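Local coordinates for protein fatty Acyl-Adenylate Ligase (Escherichia coli, PDB 3PBK) that is a member of the AMP-binding (ANL) enzyme family and binds 5'-O-[(S)-(dodecanoyloxy)(hydroxy)phosphoryl]adenosine in a pocket, at residues Y179-S184 against G337-A342; R191-T196 against S422-D427; I413-P418 against G438-G443; V173-A178 against T196-M201. All blocks are in the same frame, centred on the assembly; numbering follows the deposited sequence.

Interaction 1: residues Y179-S184 against G337-A342; sequences YLQYTS and GLAENA. With 1ZZ (5'-O-[(S)-(dodecanoyloxy)(hydroxy)phosphoryl]adenosine), chain C.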
# COMPACT_ATOMS: atom_id res chain seq x y z
N TYR A 179 -8.85 6.76 -12.86
CA TYR A 179 -9.41 6.11 -11.69
C TYR A 179 -9.18 6.97 -10.44
O TYR A 179 -8.40 7.91 -10.47
CB TYR A 179 -8.80 4.71 -11.51
CG TYR A 179 -7.37 4.75 -11.05
CD1 TYR A 179 -6.32 4.68 -11.96
CD2 TYR A 179 -7.06 4.87 -9.70
CE1 TYR A 179 -5.00 4.72 -11.54
CE2 TYR A 179 -5.75 4.91 -9.26
CZ TYR A 179 -4.71 4.84 -10.19
OH TYR A 179 -3.40 4.89 -9.75
N LEU A 180 -9.87 6.63 -9.35
CA LEU A 180 -9.71 7.35 -8.10
C LEU A 180 -9.25 6.40 -7.01
O LEU A 180 -9.79 5.31 -6.87
CB LEU A 180 -11.02 8.00 -7.67
CG LEU A 180 -11.67 8.98 -8.64
CD1 LEU A 180 -12.89 9.62 -8.00
CD2 LEU A 180 -10.66 10.04 -9.03
N GLN A 181 -8.26 6.81 -6.24
CA GLN A 181 -7.71 5.96 -5.20
C GLN A 181 -8.10 6.46 -3.83
O GLN A 181 -7.64 7.51 -3.40
CB GLN A 181 -6.19 5.91 -5.32
CG GLN A 181 -5.52 5.09 -4.24
CD GLN A 181 -5.93 3.63 -4.28
OE1 GLN A 181 -5.40 2.83 -5.05
NE2 GLN A 181 -6.89 3.27 -3.43
N TYR A 182 -8.92 5.69 -3.12
CA TYR A 182 -9.50 6.17 -1.86
C TYR A 182 -8.81 5.74 -0.57
O TYR A 182 -9.22 6.15 0.52
CB TYR A 182 -10.99 5.87 -1.79
CG TYR A 182 -11.83 6.99 -2.34
CD1 TYR A 182 -12.21 7.00 -3.68
CD2 TYR A 182 -12.22 8.04 -1.54
CE1 TYR A 182 -12.98 8.02 -4.19
CE2 TYR A 182 -12.99 9.07 -2.04
CZ TYR A 182 -13.37 9.06 -3.37
OH TYR A 182 -14.13 10.09 -3.89
N THR A 183 -7.76 4.93 -0.66
CA THR A 183 -7.07 4.53 0.56
C THR A 183 -6.63 5.75 1.37
O THR A 183 -6.34 5.63 2.56
CB THR A 183 -5.84 3.62 0.28
OG1 THR A 183 -4.80 4.36 -0.38
CG2 THR A 183 -6.25 2.39 -0.54
N SER A 184 -6.61 6.91 0.74
CA SER A 184 -6.04 8.11 1.35
C SER A 184 -6.91 8.85 2.39
O SER A 184 -6.44 9.79 3.04
CB SER A 184 -5.55 9.08 0.27
OG SER A 184 -4.54 8.47 -0.50
N GLY A 337 6.76 4.94 -1.63
CA GLY A 337 5.70 5.47 -2.48
C GLY A 337 4.47 5.91 -1.72
O GLY A 337 4.40 5.77 -0.50
N LEU A 338 3.50 6.46 -2.44
CA LEU A 338 2.18 6.75 -1.88
C LEU A 338 1.19 6.89 -3.02
O LEU A 338 1.58 6.94 -4.18
CB LEU A 338 2.18 8.01 -1.01
CG LEU A 338 2.62 9.34 -1.60
CD1 LEU A 338 2.41 10.44 -0.57
CD2 LEU A 338 4.08 9.29 -2.04
N ALA A 339 -0.10 6.93 -2.69
CA ALA A 339 -1.14 6.93 -3.71
C ALA A 339 -1.11 8.25 -4.43
O ALA A 339 -1.35 8.31 -5.64
CB ALA A 339 -2.50 6.70 -3.08
N GLU A 340 -0.78 9.31 -3.68
CA GLU A 340 -0.79 10.67 -4.19
C GLU A 340 0.24 10.88 -5.30
O GLU A 340 0.34 11.96 -5.86
CB GLU A 340 -0.58 11.67 -3.06
CG GLU A 340 -1.78 11.88 -2.13
CD GLU A 340 -1.91 10.81 -1.04
OE1 GLU A 340 -1.12 9.84 -1.06
OE2 GLU A 340 -2.80 10.95 -0.18
N ASN A 341 1.01 9.84 -5.60
CA ASN A 341 1.94 9.86 -6.72
C ASN A 341 1.69 8.62 -7.58
O ASN A 341 2.61 8.09 -8.19
CB ASN A 341 3.38 9.86 -6.20
CG ASN A 341 4.42 10.18 -7.28
OD1 ASN A 341 5.27 9.36 -7.61
ND2 ASN A 341 4.35 11.39 -7.83
N ALA A 342 0.43 8.18 -7.62
CA ALA A 342 0.04 6.92 -8.25
C ALA A 342 0.52 5.71 -7.44
O ALA A 342 -0.28 4.92 -6.96
CB ALA A 342 0.52 6.85 -9.70
P 1ZZ C . -0.16 4.10 0.06
C1 1ZZ C . 6.06 -4.52 -10.33
N1 1ZZ C . 5.20 4.47 3.30
O1 1ZZ C . 2.22 1.75 -0.04
C2 1ZZ C . 6.11 -3.16 -9.68
N2 1ZZ C . 6.50 3.30 1.95
O2 1ZZ C . 0.77 3.28 -1.04
C3 1ZZ C . 5.76 -3.06 -8.20
N3 1ZZ C . 6.95 4.74 5.14
O3 1ZZ C . -0.73 5.52 -0.37
C4 1ZZ C . 6.02 -1.68 -7.57
N4 1ZZ C . 8.99 3.73 4.67
O4 1ZZ C . -1.25 3.35 0.43
C5 1ZZ C . 6.15 -1.48 -6.06
N5 1ZZ C . 9.30 2.57 2.55
O5 1ZZ C . 0.76 4.37 1.34
C6 1ZZ C . 5.78 -0.08 -5.64
O6 1ZZ C . 2.98 4.82 2.95
C7 1ZZ C . 6.48 0.60 -4.49
O7 1ZZ C . 4.06 7.52 4.96
C8 1ZZ C . 5.69 1.61 -3.70
O8 1ZZ C . 3.28 8.33 2.33
C9 1ZZ C . 5.56 1.45 -2.17
C10 1ZZ C . 4.22 1.57 -1.50
C11 1ZZ C . 3.12 2.47 -1.86
C12 1ZZ C . 2.08 2.60 -0.85
C13 1ZZ C . 1.26 5.68 1.44
C14 1ZZ C . 2.20 5.98 2.62
C15 1ZZ C . 3.38 6.97 2.58
C16 1ZZ C . 4.03 6.65 3.86
C17 1ZZ C . 4.01 5.16 3.86
C18 1ZZ C . 5.25 3.85 2.12
C19 1ZZ C . 7.24 3.61 3.10
C20 1ZZ C . 6.48 4.30 3.92
C21 1ZZ C . 8.23 4.42 5.47
C22 1ZZ C . 8.48 3.30 3.43
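The carboxylate of Glu340 is approached over a face. Ser184 OG donates a hydrogen bond of 3.0 Å to Glu340 OE2 from well above the carboxylate plane, 57° out of it. The chain of Glu340 is bent at chi2, which brings its end round to the serine. OE2 has a second partner, the hydroxyl of Tyr424. The ring of Tyr179 comes to residues 337-342 by its tip. Tyr179 OH ends 4.2 Å from Ala342 O, a loose approach. The rest of that side chain packs on Ile195 and Val233.

The packing centres on the methyl of Ala339. Gln181 has CG anti to its backbone N (chi1 178°), and this carbon rests 3.6 Å from Ala339 CB. Ser184 OG lies 3.7 Å from the same CB, and Thr183 OG1 is a little further off. The last strand residue and the loop after it thus converge on this methyl. Thr183 and Ser184 open the Ser/Thr/Gly-rich loop that marks the AMP-binding family. Gly337 to Glu340 read Gly-Leu-Ala-Glu, this protein's form of the family's Tyr-Gly-x-Thr-Glu motif.

1ZZ lies beside residues 337-339 and Thr183. Ala339 N donates to 1ZZ O3 at 2.8 Å, with a bent N-H...O angle of 132°. Thr183 OG1 stands 3.8 Å from 1ZZ O4, and Leu338 CB packs near 1ZZ C13. Two bonds grip OE2, which would favour an ionised Glu340, while the N-H of the preceding residue, Ala339, meets a phosphoryl oxygen.

Interaction 2: residues R191-T196 against S422-D427; sequences RGVIIT and SGYFGD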
# COMPACT_ATOMS: atom_id res chain seq x y z
N ARG A 191 -10.95 10.89 1.22
CA ARG A 191 -10.23 11.64 0.20
C ARG A 191 -9.97 10.77 -1.02
O ARG A 191 -9.57 9.62 -0.89
CB ARG A 191 -8.91 12.17 0.74
CG ARG A 191 -9.04 13.40 1.61
CD ARG A 191 -7.67 13.92 2.01
NE ARG A 191 -6.82 12.84 2.49
CZ ARG A 191 -5.59 13.01 2.98
NH1 ARG A 191 -5.07 14.24 3.06
NH2 ARG A 191 -4.88 11.96 3.41
N GLY A 192 -10.20 11.32 -2.20
CA GLY A 192 -9.98 10.57 -3.42
C GLY A 192 -8.83 11.09 -4.26
O GLY A 192 -8.88 12.22 -4.74
N VAL A 193 -7.79 10.28 -4.43
CA VAL A 193 -6.66 10.68 -5.26
C VAL A 193 -7.09 10.58 -6.72
O VAL A 193 -7.55 9.53 -7.15
CB VAL A 193 -5.40 9.79 -4.99
CG1 VAL A 193 -4.27 10.18 -5.90
CG2 VAL A 193 -4.95 9.93 -3.55
N ILE A 194 -7.00 11.68 -7.47
CA ILE A 194 -7.31 11.65 -8.90
C ILE A 194 -6.08 11.23 -9.67
O ILE A 194 -5.01 11.83 -9.53
CB ILE A 194 -7.77 13.02 -9.46
CG1 ILE A 194 -9.12 13.41 -8.86
CG2 ILE A 194 -7.85 12.96 -10.98
CD1 ILE A 194 -9.45 14.86 -9.05
N ILE A 195 -6.22 10.20 -10.49
CA ILE A 195 -5.10 9.75 -11.28
C ILE A 195 -5.49 9.83 -12.76
O ILE A 195 -6.41 9.14 -13.19
CB ILE A 195 -4.67 8.31 -10.87
CG1 ILE A 195 -4.13 8.30 -9.44
CG2 ILE A 195 -3.61 7.76 -11.80
CD1 ILE A 195 -2.98 9.28 -9.20
N THR A 196 -4.82 10.70 -13.52
CA THR A 196 -5.08 10.78 -14.96
C THR A 196 -4.32 9.69 -15.70
O THR A 196 -3.43 9.06 -15.14
CB THR A 196 -4.71 12.17 -15.56
OG1 THR A 196 -3.29 12.32 -15.68
CG2 THR A 196 -5.29 13.29 -14.71
N SER A 422 -3.41 14.94 -9.46
CA SER A 422 -3.95 16.23 -9.86
C SER A 422 -4.49 16.94 -8.64
O SER A 422 -4.61 18.16 -8.61
CB SER A 422 -5.04 16.04 -10.91
OG SER A 422 -4.54 15.31 -12.02
N GLY A 423 -4.79 16.13 -7.63
CA GLY A 423 -5.35 16.60 -6.37
C GLY A 423 -6.40 15.62 -5.90
O GLY A 423 -6.64 14.60 -6.53
N TYR A 424 -7.03 15.93 -4.77
CA TYR A 424 -8.10 15.09 -4.24
C TYR A 424 -9.40 15.45 -4.93
O TYR A 424 -9.72 16.62 -5.08
CB TYR A 424 -8.24 15.24 -2.72
CG TYR A 424 -7.05 14.74 -1.95
CD1 TYR A 424 -6.70 13.39 -1.97
CD2 TYR A 424 -6.26 15.61 -1.22
CE1 TYR A 424 -5.59 12.94 -1.27
CE2 TYR A 424 -5.15 15.16 -0.52
CZ TYR A 424 -4.83 13.83 -0.55
OH TYR A 424 -3.73 13.39 0.14
N PHE A 425 -10.14 14.42 -5.33
CA PHE A 425 -11.38 14.60 -6.07
C PHE A 425 -12.39 15.50 -5.37
O PHE A 425 -12.86 15.18 -4.28
CB PHE A 425 -12.01 13.24 -6.35
CG PHE A 425 -13.22 13.31 -7.20
CD1 PHE A 425 -13.11 13.40 -8.58
CD2 PHE A 425 -14.48 13.30 -6.63
CE1 PHE A 425 -14.22 13.47 -9.38
CE2 PHE A 425 -15.61 13.38 -7.42
CZ PHE A 425 -15.47 13.46 -8.81
N GLY A 426 -12.72 16.62 -5.99
CA GLY A 426 -13.64 17.56 -5.40
C GLY A 426 -12.96 18.66 -4.61
O GLY A 426 -13.48 19.77 -4.49
N ASP A 427 -11.78 18.35 -4.08
CA ASP A 427 -10.98 19.34 -3.35
C ASP A 427 -10.38 20.37 -4.29
O ASP A 427 -9.47 20.05 -5.03
CB ASP A 427 -9.85 18.64 -2.58
CG ASP A 427 -9.16 19.57 -1.62
OD1 ASP A 427 -9.19 20.80 -1.87
OD2 ASP A 427 -8.59 19.09 -0.61
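Arg191 crosses one face of the Tyr424 ring obliquely. Its CB sits 3.7 Å from Tyr424 CD1. Further out, Arg191 CD stands over the ring centre, 3.7 Å from the centroid and 8° off the ring normal, a CH-pi contact. The chain then bends at chi3 and brings the guanidinium over the hydroxyl end, with Tyr424 OH above one of its faces. NE is 3.8 Å from Tyr424 CZ. The guanidinium and ring planes are 20° apart, close to parallel. NH1 comes near Tyr424 OH, but at a poor angle for a hydrogen bond. The polar partners of these tips lie elsewhere: Arg191 NH2 holds Ser184 O, and Tyr424 OH holds Glu340 OE2.

Residues 193-196 form the second strand of the hairpin that flanks the Ser/Thr/Gly-rich loop of this family. Residues 422-427 add a single beta bridge to it, Val193 with Tyr424. Two backbone bonds fix the bridge. Phe425 N donates to Gly192 O at 2.6 Å with an N-H...O angle of 162°. Ile194 N donates to Gly423 O at 3.1 Å, nearly along the C=O axis. The chain then makes a type II turn from Tyr424 to Asp427. Asp427 is the N-cap of helix 428-437, its OD1 accepting from Ser430 N.

Val193 and Ile194 make apolar contacts on opposite sides of the strand. Val193 CG2 meets Tyr424 CE1 obliquely. Ile194 CG1 lies 3.8 Å from Phe425 CB, at the edge of the phenyl ring and in its plane. Farther along, Thr196 CG2 touches Ser422 OG at 3.4 Å, and that hydroxyl is bonded to Glu199.

Interaction 3: residues I413-P418 against G438-G443; sequences ICISGP and GWLDTG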
# COMPACT_ATOMS: atom_id res chain seq x y z
N ILE A 413 8.98 15.18 3.51
CA ILE A 413 9.35 14.68 2.19
C ILE A 413 8.41 15.24 1.12
O ILE A 413 7.22 14.96 1.13
CB ILE A 413 9.26 13.16 2.17
CG1 ILE A 413 10.21 12.55 3.19
CG2 ILE A 413 9.57 12.64 0.80
CD1 ILE A 413 10.03 11.05 3.35
N CYS A 414 8.94 16.01 0.18
CA CYS A 414 8.13 16.60 -0.87
C CYS A 414 8.50 16.04 -2.23
O CYS A 414 9.67 15.90 -2.56
CB CYS A 414 8.27 18.12 -0.89
SG CYS A 414 7.75 18.93 0.63
N ILE A 415 7.47 15.75 -3.03
CA ILE A 415 7.67 15.11 -4.33
C ILE A 415 7.13 15.98 -5.45
O ILE A 415 6.34 16.89 -5.21
CB ILE A 415 6.98 13.74 -4.37
CG1 ILE A 415 5.51 13.85 -3.97
CG2 ILE A 415 7.69 12.76 -3.46
CD1 ILE A 415 4.72 12.56 -4.13
N SER A 416 7.56 15.69 -6.68
CA SER A 416 7.12 16.42 -7.85
C SER A 416 7.52 15.67 -9.10
O SER A 416 8.43 14.85 -9.07
CB SER A 416 7.75 17.81 -7.90
OG SER A 416 9.10 17.71 -8.30
N GLY A 417 6.84 15.97 -10.21
CA GLY A 417 7.08 15.27 -11.46
C GLY A 417 5.80 14.67 -12.00
O GLY A 417 4.76 14.74 -11.36
N PRO A 418 5.89 14.03 -13.17
CA PRO A 418 4.76 13.59 -13.99
C PRO A 418 3.78 12.66 -13.25
O PRO A 418 2.58 12.70 -13.53
CB PRO A 418 5.43 12.81 -15.11
CG PRO A 418 6.81 13.30 -15.13
CD PRO A 418 7.17 13.58 -13.72
N GLY A 438 3.52 22.69 -8.15
CA GLY A 438 4.03 21.49 -8.77
C GLY A 438 4.61 20.54 -7.75
O GLY A 438 5.13 19.47 -8.10
N TRP A 439 4.53 20.93 -6.48
CA TRP A 439 5.03 20.14 -5.36
C TRP A 439 3.91 19.64 -4.47
O TRP A 439 2.87 20.28 -4.33
CB TRP A 439 5.97 20.96 -4.47
CG TRP A 439 7.28 21.19 -5.07
CD1 TRP A 439 7.71 22.32 -5.67
CD2 TRP A 439 8.37 20.26 -5.15
NE1 TRP A 439 8.99 22.17 -6.13
CE2 TRP A 439 9.43 20.91 -5.82
CE3 TRP A 439 8.55 18.94 -4.73
CZ2 TRP A 439 10.65 20.29 -6.07
CZ3 TRP A 439 9.77 18.33 -4.98
CH2 TRP A 439 10.80 19.01 -5.65
N LEU A 440 4.16 18.51 -3.83
CA LEU A 440 3.24 17.99 -2.84
C LEU A 440 4.03 17.61 -1.61
O LEU A 440 5.10 17.01 -1.71
CB LEU A 440 2.54 16.74 -3.36
CG LEU A 440 1.73 16.06 -2.26
CD1 LEU A 440 0.28 16.45 -2.38
CD2 LEU A 440 1.88 14.58 -2.35
N ASP A 441 3.51 17.99 -0.45
CA ASP A 441 4.05 17.53 0.82
C ASP A 441 3.41 16.20 1.21
O ASP A 441 2.22 16.14 1.48
CB ASP A 441 3.76 18.58 1.89
CG ASP A 441 4.22 18.15 3.25
OD1 ASP A 441 4.50 16.94 3.42
OD2 ASP A 441 4.31 19.01 4.16
N THR A 442 4.19 15.13 1.24
CA THR A 442 3.65 13.79 1.46
C THR A 442 3.21 13.54 2.90
O THR A 442 2.50 12.59 3.17
CB THR A 442 4.68 12.72 1.12
OG1 THR A 442 5.78 12.85 2.03
CG2 THR A 442 5.20 12.89 -0.29
N GLY A 443 3.65 14.38 3.82
CA GLY A 443 3.33 14.17 5.22
C GLY A 443 4.19 13.08 5.83
O GLY A 443 3.87 12.55 6.89
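Backbone hydrogen bonds join the two strands. Ile415 and Leu440 form an antiparallel hydrogen-bonded pair: Ile415 N donates to Leu440 O, and Leu440 N returns the bond to Ile415 O, each at 3.0 Å. Thr442 grips Ile413 O twice. Its backbone N comes in nearly along the C=O axis. Its OG1, set between N and the carbonyl carbon (chi1 64°), donates on a lone pair of Ile413 O at 2.7 Å. The same OG1 is also bonded to Asp444 N. At the end of the second strand, Asp441 OD1 takes the N-H of Gly443 at 2.7 Å, an Asx turn.

Strands 411-416 and 440-442 belong to an antiparallel sheet, and helix 428-437 lies between them in sequence. The axes of 413-416 and 440-442 lie 137° apart, so the pair is strongly twisted. Residue 443 turns the corner to strand 444-449, which carries the ligand-binding Asp444.

The ring contacts are at Trp439. Ser416 CB and OG lie over one face, CB 3.6 Å from the centroid of the six-membered ring, a CH-pi contact. Cys414 O is at the ring edge, 3.4 Å from Trp439 CZ3. Arg398 adds a cation-pi contact with the indole.

Apolar contacts lie on both faces of the sheet. Ile415 and Leu440 run side by side on theirs, with Ile415 CD1 3.9 Å from Leu440 CD2. Ile415 CG1 also meets Thr442 CG2 at 3.8 Å, the two side chains crossing at about a right angle. On the face of Cys414 and Asp441, Cys414 CB meets Trp439 CE3 at 3.9 Å.

Interaction 4: residues V173-A178 against T196-M201; sequences VPNDIA and THREVM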
# COMPACT_ATOMS: atom_id res chain seq x y z
N VAL A 173 -7.78 10.16 -23.89
CA VAL A 173 -6.58 11.00 -24.00
C VAL A 173 -5.86 11.15 -22.65
O VAL A 173 -6.48 10.99 -21.59
CB VAL A 173 -6.86 12.41 -24.59
CG1 VAL A 173 -8.30 12.52 -25.10
CG2 VAL A 173 -6.56 13.50 -23.56
N PRO A 174 -4.55 11.46 -22.70
CA PRO A 174 -3.69 11.54 -21.51
C PRO A 174 -4.29 12.25 -20.30
O PRO A 174 -4.11 11.77 -19.20
CB PRO A 174 -2.48 12.30 -22.04
CG PRO A 174 -2.37 11.85 -23.43
CD PRO A 174 -3.78 11.69 -23.93
N ASN A 175 -4.98 13.37 -20.50
CA ASN A 175 -5.42 14.14 -19.35
C ASN A 175 -6.74 13.74 -18.75
O ASN A 175 -7.21 14.36 -17.80
CB ASN A 175 -5.39 15.63 -19.65
CG ASN A 175 -4.00 16.20 -19.50
OD1 ASN A 175 -3.67 17.22 -20.10
ND2 ASN A 175 -3.16 15.52 -18.71
N ASP A 176 -7.33 12.68 -19.29
CA ASP A 176 -8.54 12.12 -18.72
C ASP A 176 -8.25 11.49 -17.36
O ASP A 176 -7.12 11.08 -17.08
CB ASP A 176 -9.15 11.07 -19.66
CG ASP A 176 -9.91 11.70 -20.83
OD1 ASP A 176 -10.19 12.92 -20.77
OD2 ASP A 176 -10.23 10.97 -21.80
N ILE A 177 -9.26 11.44 -16.51
CA ILE A 177 -9.16 10.73 -15.25
C ILE A 177 -9.32 9.22 -15.49
O ILE A 177 -10.29 8.78 -16.12
CB ILE A 177 -10.20 11.25 -14.24
CG1 ILE A 177 -9.93 12.73 -13.92
CG2 ILE A 177 -10.22 10.38 -13.00
CD1 ILE A 177 -10.80 13.34 -12.83
N ALA A 178 -8.36 8.43 -15.02
CA ALA A 178 -8.40 6.99 -15.22
C ALA A 178 -9.13 6.32 -14.08
O ALA A 178 -9.95 5.44 -14.29
CB ALA A 178 -7.00 6.44 -15.33
N THR A 196 -4.82 10.70 -13.52
CA THR A 196 -5.08 10.78 -14.96
C THR A 196 -4.32 9.69 -15.70
O THR A 196 -3.43 9.06 -15.14
CB THR A 196 -4.71 12.17 -15.56
OG1 THR A 196 -3.29 12.32 -15.68
CG2 THR A 196 -5.29 13.29 -14.71
N HIS A 197 -4.67 9.45 -16.95
CA HIS A 197 -3.89 8.49 -17.73
C HIS A 197 -2.42 8.88 -17.76
O HIS A 197 -1.55 8.03 -17.61
CB HIS A 197 -4.43 8.37 -19.14
CG HIS A 197 -5.66 7.53 -19.24
ND1 HIS A 197 -5.61 6.16 -19.30
CD2 HIS A 197 -6.97 7.87 -19.29
CE1 HIS A 197 -6.84 5.68 -19.39
NE2 HIS A 197 -7.69 6.70 -19.38
N ARG A 198 -2.15 10.17 -17.96
CA ARG A 198 -0.77 10.63 -18.08
C ARG A 198 0.04 10.32 -16.83
O ARG A 198 1.19 9.89 -16.91
CB ARG A 198 -0.69 12.12 -18.36
CG ARG A 198 0.74 12.59 -18.57
CD ARG A 198 0.86 14.09 -18.45
NE ARG A 198 1.26 14.50 -17.11
CZ ARG A 198 0.46 15.10 -16.23
NH1 ARG A 198 -0.82 15.37 -16.52
NH2 ARG A 198 0.94 15.44 -15.04
N GLU A 199 -0.58 10.55 -15.68
CA GLU A 199 0.07 10.35 -14.40
C GLU A 199 0.35 8.87 -14.13
O GLU A 199 1.47 8.49 -13.82
CB GLU A 199 -0.76 10.98 -13.29
CG GLU A 199 -0.78 12.51 -13.41
CD GLU A 199 -2.00 13.16 -12.77
OE1 GLU A 199 -2.72 12.49 -11.99
OE2 GLU A 199 -2.24 14.35 -13.06
N VAL A 200 -0.67 8.02 -14.27
CA VAL A 200 -0.45 6.61 -14.00
C VAL A 200 0.56 6.03 -14.99
O VAL A 200 1.28 5.09 -14.68
CB VAL A 200 -1.77 5.79 -14.00
CG1 VAL A 200 -2.19 5.48 -15.42
CG2 VAL A 200 -1.60 4.49 -13.22
N MSE A 201 0.62 6.60 -16.19
CA MSE A 201 1.58 6.13 -17.18
C MSE A 201 2.99 6.59 -16.85
O MSE A 201 3.94 5.82 -16.97
CB MSE A 201 1.17 6.56 -18.59
CG MSE A 201 -0.02 5.79 -19.12
SE MSE A 201 0.02 3.82 -18.86
CE MSE A 201 1.73 3.41 -19.75
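A capping box starts helix 197-211, and a type I beta turn, Val173 to Asp176, closes against it. Thr196 is the N-cap. Its OG1 accepts from Glu199 N at 3.2 Å, and Glu199 OE1 takes Thr196 N at 3.2 Å, with the N-H above the carboxylate plane. The turn leads into strand 177-181, whose first residues lie beside the end of strand 193-196. Ile177 and Thr196 make a non-hydrogen-bonded antiparallel pair.

The turn supplies two carbonyls to the helix start. Arg198 N donates to Pro174 O at 2.8 Å, in the carbonyl plane and on a lone pair. His197 N donates to Asp176 O at 2.9 Å, nearly along the C=O axis. Asp176 O also receives a CA-H...O contact from Thr196 CA at 3.0 Å.

The imidazole of His197 is packed by small groups. Ala178 CB stands over the centre of one face, 4.0 Å from the centroid and 4° off the normal. Asp176 CB is at the ring edge, in plane, 3.9 Å from His197 CD2. Pro174 CB meets Arg198 CB at 4.1 Å. The guanidinium of Arg198 lays one face over Glu199 CG, and its salt bridge to that carboxylate is long.

His197 ND1 is bonded to the backbone N of Leu22, so it probably acts as acceptor and a neutral ring would carry its proton on NE2. The first three N-H groups of the helix are all taken, two by turn carbonyls and one by the threonine hydroxyl. Those carbonyls lie at the positive end of the helix dipole, which would favour them.

Interaction 1 is buried and borders the ligand, whereas interactions 2, 3 and 4 are partly buried and lie further from the chain centre. Interactions 1, 2 and 4 share one element, the hairpin of strands 177-181 and 193-196, held at its loop end, its second strand and its outer end in turn. Glu340 and Tyr424 bond interactions 1 and 2 together, and Ser422 and Glu199 tie 2 to 4. Interaction 3 stands in another sheet and reaches interaction 1 by apolar packing, Leu338 on Thr442. Chemistry follows place: a carboxylate and a ligand bond inside, backbone bridging with ring contacts in 2 and 3, turn carbonyls on helix N-H groups in 4.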